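Local coordinates for probable transcriptional regulatory protein, Rv1404 (PDB 2NYX) that probably binds DNA as a transcription factor of the MarR family, with a winged helix-turn-helix domain in each subunit of a dimer, at residues B[49-54]-B[87-92]; B[57-62]-B[102-107]. One frame throughout, in Å; residues are numbered along the deposited sequence.

Contact 1: B[49-54]-B[87-92]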
loop_
_atom_site.group_PDB
_atom_site.type_symbol
_atom_site.label_atom_id
_atom_site.label_comp_id
_atom_site.label_asym_id
_atom_site.label_seq_id
_atom_site.Cartn_x
_atom_site.Cartn_y
_atom_site.Cartn_z
ATOM N N ARG B 49 -7.071 3.021 -3.818
ATOM C CA ARG B 49 -6.341 3.701 -4.882
ATOM C C ARG B 49 -7.293 4.265 -5.959
ATOM O O ARG B 49 -7.144 5.411 -6.393
ATOM C CB ARG B 49 -5.272 2.771 -5.482
ATOM C CG ARG B 49 -4.429 3.395 -6.584
ATOM C CD ARG B 49 -3.715 4.650 -6.094
ATOM N NE ARG B 49 -3.162 5.452 -7.180
ATOM C CZ ARG B 49 -2.503 6.595 -6.998
ATOM N NH1 ARG B 49 -2.296 7.059 -5.775
ATOM N NH2 ARG B 49 -2.037 7.272 -8.031
ATOM N N THR B 50 -8.274 3.461 -6.366
ATOM C CA THR B 50 -9.354 3.900 -7.263
ATOM C C THR B 50 -9.951 5.224 -6.800
ATOM O O THR B 50 -10.171 6.133 -7.602
ATOM C CB THR B 50 -10.476 2.839 -7.343
ATOM O OG1 THR B 50 -9.931 1.621 -7.835
ATOM C CG2 THR B 50 -11.596 3.268 -8.266
ATOM N N LEU B 51 -10.219 5.330 -5.504
ATOM C CA LEU B 51 -10.829 6.546 -4.963
ATOM C C LEU B 51 -9.893 7.747 -5.074
ATOM O O LEU B 51 -10.329 8.831 -5.420
ATOM C CB LEU B 51 -11.289 6.347 -3.516
ATOM C CG LEU B 51 -12.289 5.235 -3.196
ATOM C CD1 LEU B 51 -12.637 5.280 -1.739
ATOM C CD2 LEU B 51 -13.527 5.371 -4.031
ATOM N N VAL B 52 -8.607 7.538 -4.810
ATOM C CA VAL B 52 -7.625 8.609 -4.874
ATOM C C VAL B 52 -7.438 9.081 -6.303
ATOM O O VAL B 52 -7.363 10.286 -6.562
ATOM C CB VAL B 52 -6.265 8.192 -4.259
ATOM C CG1 VAL B 52 -5.219 9.289 -4.466
ATOM C CG2 VAL B 52 -6.443 7.884 -2.778
ATOM N N ILE B 53 -7.377 8.135 -7.232
ATOM C CA ILE B 53 -7.293 8.481 -8.650
ATOM C C ILE B 53 -8.497 9.342 -9.039
ATOM O O ILE B 53 -8.352 10.334 -9.763
ATOM C CB ILE B 53 -7.154 7.231 -9.542
ATOM C CG1 ILE B 53 -5.937 6.413 -9.101
ATOM C CG2 ILE B 53 -6.987 7.622 -10.999
ATOM C CD1 ILE B 53 -5.604 5.238 -10.001
ATOM N N LEU B 54 -9.671 8.998 -8.516
ATOM C CA LEU B 54 -10.878 9.755 -8.846
ATOM C C LEU B 54 -10.903 11.179 -8.270
ATOM O O LEU B 54 -11.410 12.100 -8.929
ATOM C CB LEU B 54 -12.163 8.962 -8.552
ATOM C CG LEU B 54 -12.436 7.817 -9.538
ATOM C CD1 LEU B 54 -13.663 7.019 -9.138
ATOM C CD2 LEU B 54 -12.589 8.327 -10.970
ATOM N N GLU B 87 -21.814 2.956 -2.240
ATOM C CA GLU B 87 -22.089 4.409 -2.322
ATOM C C GLU B 87 -20.856 5.305 -2.299
ATOM O O GLU B 87 -20.942 6.455 -1.892
ATOM C CB GLU B 87 -23.069 4.878 -1.233
ATOM C CG GLU B 87 -24.532 4.598 -1.495
ATOM C CD GLU B 87 -24.977 3.273 -0.907
ATOM O OE1 GLU B 87 -25.889 3.273 -0.041
ATOM O OE2 GLU B 87 -24.406 2.233 -1.306
ATOM N N LEU B 88 -19.718 4.791 -2.740
ATOM C CA LEU B 88 -18.494 5.590 -2.790
ATOM C C LEU B 88 -18.236 6.164 -4.190
ATOM O O LEU B 88 -17.460 7.110 -4.353
ATOM C CB LEU B 88 -17.299 4.772 -2.272
ATOM C CG LEU B 88 -17.459 4.195 -0.854
ATOM C CD1 LEU B 88 -16.544 3.013 -0.616
ATOM C CD2 LEU B 88 -17.227 5.238 0.198
ATOM N N ILE B 89 -18.913 5.596 -5.187
ATOM C CA ILE B 89 -18.773 5.996 -6.595
ATOM C C ILE B 89 -20.135 6.066 -7.302
ATOM O O ILE B 89 -20.982 5.189 -7.131
ATOM C CB ILE B 89 -17.802 5.046 -7.356
ATOM C CG1 ILE B 89 -16.370 5.264 -6.873
ATOM C CG2 ILE B 89 -17.872 5.252 -8.861
ATOM C CD1 ILE B 89 -15.373 4.279 -7.427
ATOM N N ASP B 90 -20.329 7.139 -8.070
ATOM C CA ASP B 90 -21.452 7.291 -8.984
ATOM C C ASP B 90 -21.010 7.046 -10.427
ATOM O O ASP B 90 -19.885 7.379 -10.803
ATOM C CB ASP B 90 -22.004 8.707 -8.889
ATOM C CG ASP B 90 -23.102 8.855 -7.841
ATOM O OD1 ASP B 90 -23.824 7.865 -7.554
ATOM O OD2 ASP B 90 -23.264 9.987 -7.321
ATOM N N ARG B 91 -21.889 6.458 -11.234
ATOM C CA ARG B 91 -21.658 6.383 -12.678
ATOM C C ARG B 91 -22.345 7.569 -13.370
ATOM O O ARG B 91 -23.524 7.817 -13.146
ATOM C CB ARG B 91 -22.157 5.050 -13.246
ATOM C CG ARG B 91 -21.729 3.807 -12.465
ATOM C CD ARG B 91 -20.215 3.538 -12.531
ATOM N NE ARG B 91 -19.870 2.646 -13.642
ATOM C CZ ARG B 91 -19.152 3.008 -14.701
ATOM N NH1 ARG B 91 -18.676 4.245 -14.795
ATOM N NH2 ARG B 91 -18.903 2.134 -15.665
ATOM N N LEU B 92 -21.606 8.304 -14.194
ATOM C CA LEU B 92 -22.140 9.502 -14.840
ATOM C C LEU B 92 -22.137 9.394 -16.368
ATOM O O LEU B 92 -21.278 8.721 -16.927
ATOM C CB LEU B 92 -21.335 10.743 -14.437
ATOM C CG LEU B 92 -20.894 11.010 -12.998
ATOM C CD1 LEU B 92 -19.928 12.177 -13.007
ATOM C CD2 LEU B 92 -22.057 11.284 -12.069
#

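Contact 2: B[57-62]-B[102-107]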
loop_
_atom_site.group_PDB
_atom_site.type_symbol
_atom_site.label_atom_id
_atom_site.label_comp_id
_atom_site.label_asym_id
_atom_site.label_seq_id
_atom_site.Cartn_x
_atom_site.Cartn_y
_atom_site.Cartn_z
ATOM N N HIS B 57 -8.199 12.863 -10.653
ATOM C CA HIS B 57 -8.440 12.977 -12.099
ATOM C C HIS B 57 -9.830 13.462 -12.494
ATOM O O HIS B 57 -10.048 13.862 -13.639
ATOM C CB HIS B 57 -8.054 11.694 -12.834
ATOM C CG HIS B 57 -6.592 11.408 -12.772
ATOM N ND1 HIS B 57 -5.721 11.780 -13.769
ATOM C CD2 HIS B 57 -5.836 10.835 -11.807
ATOM C CE1 HIS B 57 -4.493 11.427 -13.432
ATOM N NE2 HIS B 57 -4.539 10.851 -12.245
ATOM N N GLY B 58 -10.747 13.463 -11.534
ATOM C CA GLY B 58 -12.114 13.860 -11.793
ATOM C C GLY B 58 -12.840 12.655 -12.328
ATOM O O GLY B 58 -12.386 11.529 -12.117
ATOM N N PRO B 59 -13.992 12.871 -12.991
ATOM C CA PRO B 59 -14.672 11.774 -13.656
ATOM C C PRO B 59 -13.892 11.309 -14.874
ATOM O O PRO B 59 -13.466 12.130 -15.686
ATOM C CB PRO B 59 -16.024 12.384 -14.055
ATOM C CG PRO B 59 -16.152 13.598 -13.197
ATOM C CD PRO B 59 -14.760 14.114 -13.112
ATOM N N ILE B 60 -13.685 9.996 -14.952
ATOM C CA ILE B 60 -13.008 9.328 -16.064
ATOM C C ILE B 60 -13.679 7.990 -16.340
ATOM O O ILE B 60 -14.362 7.437 -15.469
ATOM C CB ILE B 60 -11.527 9.045 -15.780
ATOM C CG1 ILE B 60 -11.360 8.298 -14.448
ATOM C CG2 ILE B 60 -10.714 10.312 -15.859
ATOM C CD1 ILE B 60 -9.942 7.804 -14.169
ATOM N N ASN B 61 -13.473 7.471 -17.550
ATOM C CA ASN B 61 -14.075 6.211 -17.950
ATOM C C ASN B 61 -13.262 5.022 -17.445
ATOM O O ASN B 61 -12.168 5.201 -16.916
ATOM C CB ASN B 61 -14.305 6.169 -19.470
ATOM C CG ASN B 61 -13.028 6.012 -20.270
ATOM O OD1 ASN B 61 -11.918 6.038 -19.737
ATOM N ND2 ASN B 61 -13.189 5.827 -21.567
ATOM N N LEU B 62 -13.809 3.819 -17.589
ATOM C CA LEU B 62 -13.149 2.607 -17.114
ATOM C C LEU B 62 -11.780 2.332 -17.734
ATOM O O LEU B 62 -10.867 1.919 -17.027
ATOM C CB LEU B 62 -14.064 1.389 -17.267
ATOM C CG LEU B 62 -14.817 0.894 -16.022
ATOM C CD1 LEU B 62 -15.315 2.045 -15.104
ATOM C CD2 LEU B 62 -15.982 -0.031 -16.441
ATOM N N LEU B 102 -19.008 7.278 -17.258
ATOM C CA LEU B 102 -17.884 7.774 -16.476
ATOM C C LEU B 102 -18.019 7.369 -15.012
ATOM O O LEU B 102 -19.117 7.153 -14.532
ATOM C CB LEU B 102 -17.784 9.296 -16.604
ATOM C CG LEU B 102 -16.767 9.894 -17.576
ATOM C CD1 LEU B 102 -16.694 9.138 -18.882
ATOM C CD2 LEU B 102 -17.079 11.358 -17.829
ATOM N N ALA B 103 -16.895 7.246 -14.318
ATOM C CA ALA B 103 -16.885 6.983 -12.876
ATOM C C ALA B 103 -16.446 8.228 -12.107
ATOM O O ALA B 103 -15.486 8.892 -12.480
ATOM C CB ALA B 103 -15.958 5.817 -12.557
ATOM N N ALA B 104 -17.137 8.536 -11.021
ATOM C CA ALA B 104 -16.792 9.706 -10.216
ATOM C C ALA B 104 -17.077 9.484 -8.744
ATOM O O ALA B 104 -17.881 8.625 -8.381
ATOM C CB ALA B 104 -17.523 10.960 -10.717
ATOM N N LEU B 105 -16.410 10.267 -7.902
ATOM C CA LEU B 105 -16.599 10.166 -6.466
ATOM C C LEU B 105 -17.933 10.712 -5.994
ATOM O O LEU B 105 -18.477 11.672 -6.526
ATOM C CB LEU B 105 -15.476 10.868 -5.702
ATOM C CG LEU B 105 -14.136 10.149 -5.562
ATOM C CD1 LEU B 105 -13.156 11.032 -4.820
ATOM C CD2 LEU B 105 -14.299 8.796 -4.857
ATOM N N THR B 106 -18.421 10.060 -4.960
ATOM C CA THR B 106 -19.564 10.454 -4.193
ATOM C C THR B 106 -19.069 11.273 -2.995
ATOM O O THR B 106 -17.886 11.233 -2.666
ATOM C CB THR B 106 -20.262 9.165 -3.774
ATOM O OG1 THR B 106 -21.517 9.063 -4.458
ATOM C CG2 THR B 106 -20.473 9.098 -2.306
ATOM N N LYS B 107 -19.953 12.031 -2.354
ATOM C CA LYS B 107 -19.567 12.823 -1.175
ATOM C C LYS B 107 -18.869 11.952 -0.122
ATOM O O LYS B 107 -17.808 12.303 0.391
ATOM C CB LYS B 107 -20.780 13.518 -0.556
ATOM C CG LYS B 107 -20.490 14.902 0.042
ATOM C CD LYS B 107 -19.258 14.935 0.972
ATOM C CE LYS B 107 -18.546 16.305 0.957
ATOM N NZ LYS B 107 -17.938 16.692 -0.369
#

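Contact 1: B[49-54]-B[87-92]
Ile89 reaches from the start of strand 89-92 into a patch of side chains on helix 45-57, inside the winged helix-turn-helix domain of this MarR-family protein. Its CB points toward the helix, and chi1 of -70° sets CG1 anti to the carbonyl carbon. CG1 meets leucines from two successive helical turns, 3.9 Å from Leu54 CD1 and 4.0 Å from Leu51 CD2. One bond further, CD1 faces three methyl groups of the helix. Leu51 CD2 and Thr50 CG2 both come near it, and Leu54 CD1 lies closest, 3.7 Å from Ile89 CD1. The Ile89 side chain crosses those of Thr50 and Leu54 at about a right angle and that of Leu51 more obliquely. Thr50 offers its methyl because OG1 sits beside the backbone N (chi1 -60°), where it hydrogen-bonds the carbonyl of Pro46 one turn back. No hydrogen bond joins the two segments; the touching residues are all buried, and Leu83 and Val84 of helix 73-85 also pack on Ile89. Two residues before the strand, Glu87, with positive phi, is the C-prime residue of the Schellman motif closing that helix. Next to it, Leu88 adds the last touch, its CB 4.2 Å from Leu51 CD2.

Contact 2: B[57-62]-B[102-107]
Ile60 and Ala103 form an antiparallel hydrogen-bonded pair, joined by two backbone bonds of unequal quality. Ala103 N gives the shorter one to Ile60 O, at 2.8 Å and nearly straight (173° at the hydrogen), although the donor stands 35° off the carbonyl plane. In return, Ile60 N reaches Ala103 O over 3.3 Å with more bend; here the donor is tilted only 16° from the plane. The same Ala103 oxygen receives a CA-H...O contact from Pro59 CA at 3.2 Å, so two neighbouring residues of the 57-62 segment converge on it.

Apolar contacts run alongside this pairing. The Pro59 ring lays CB and CG against Ala104 CB, each at 3.9 Å, while its CB also meets Leu102 CD2. The other branch of Leu102 turns to Asn61, with CD1 3.9 Å from Asn61 CB.

Polar side-chain bonds lead outward from Asn61, the N-cap of helix 62-69. Its side chain caps a backbone N at the start of that helix; OD1 also hydrogen-bonds Thr64 OG1, and ND2 bonds Glu100 OE2, linking the helix start to the loop before strand 102-105.

Such a short, weakly bonded strand, leading into a helix and pairing with the second strand of the wing hairpin, is typical of the small three-stranded sheet of the winged helix-turn-helix fold.

Contact 1 and contact 2 interlock: their segments alternate along the chain, and their centres are only about 5 Å apart. Strand 102-105 is the middle strand of the sheet, pairing with 60-61 in contact 2 and with 89-92, the strand of contact 1, on its other edge. Along that second edge Leu92 O lies 2.7 Å from Leu102 N and Asp90 N 2.9 Å from Ala104 O, probable hydrogen bonds of the wing hairpin. Helix 45-57 ties in through Leu54, which touches Ile60 and Leu105 as well as Ile89. Together the contacts join that helix to all three strands beside helix 73-85, the probable DNA-recognition helix as in other MarR proteins.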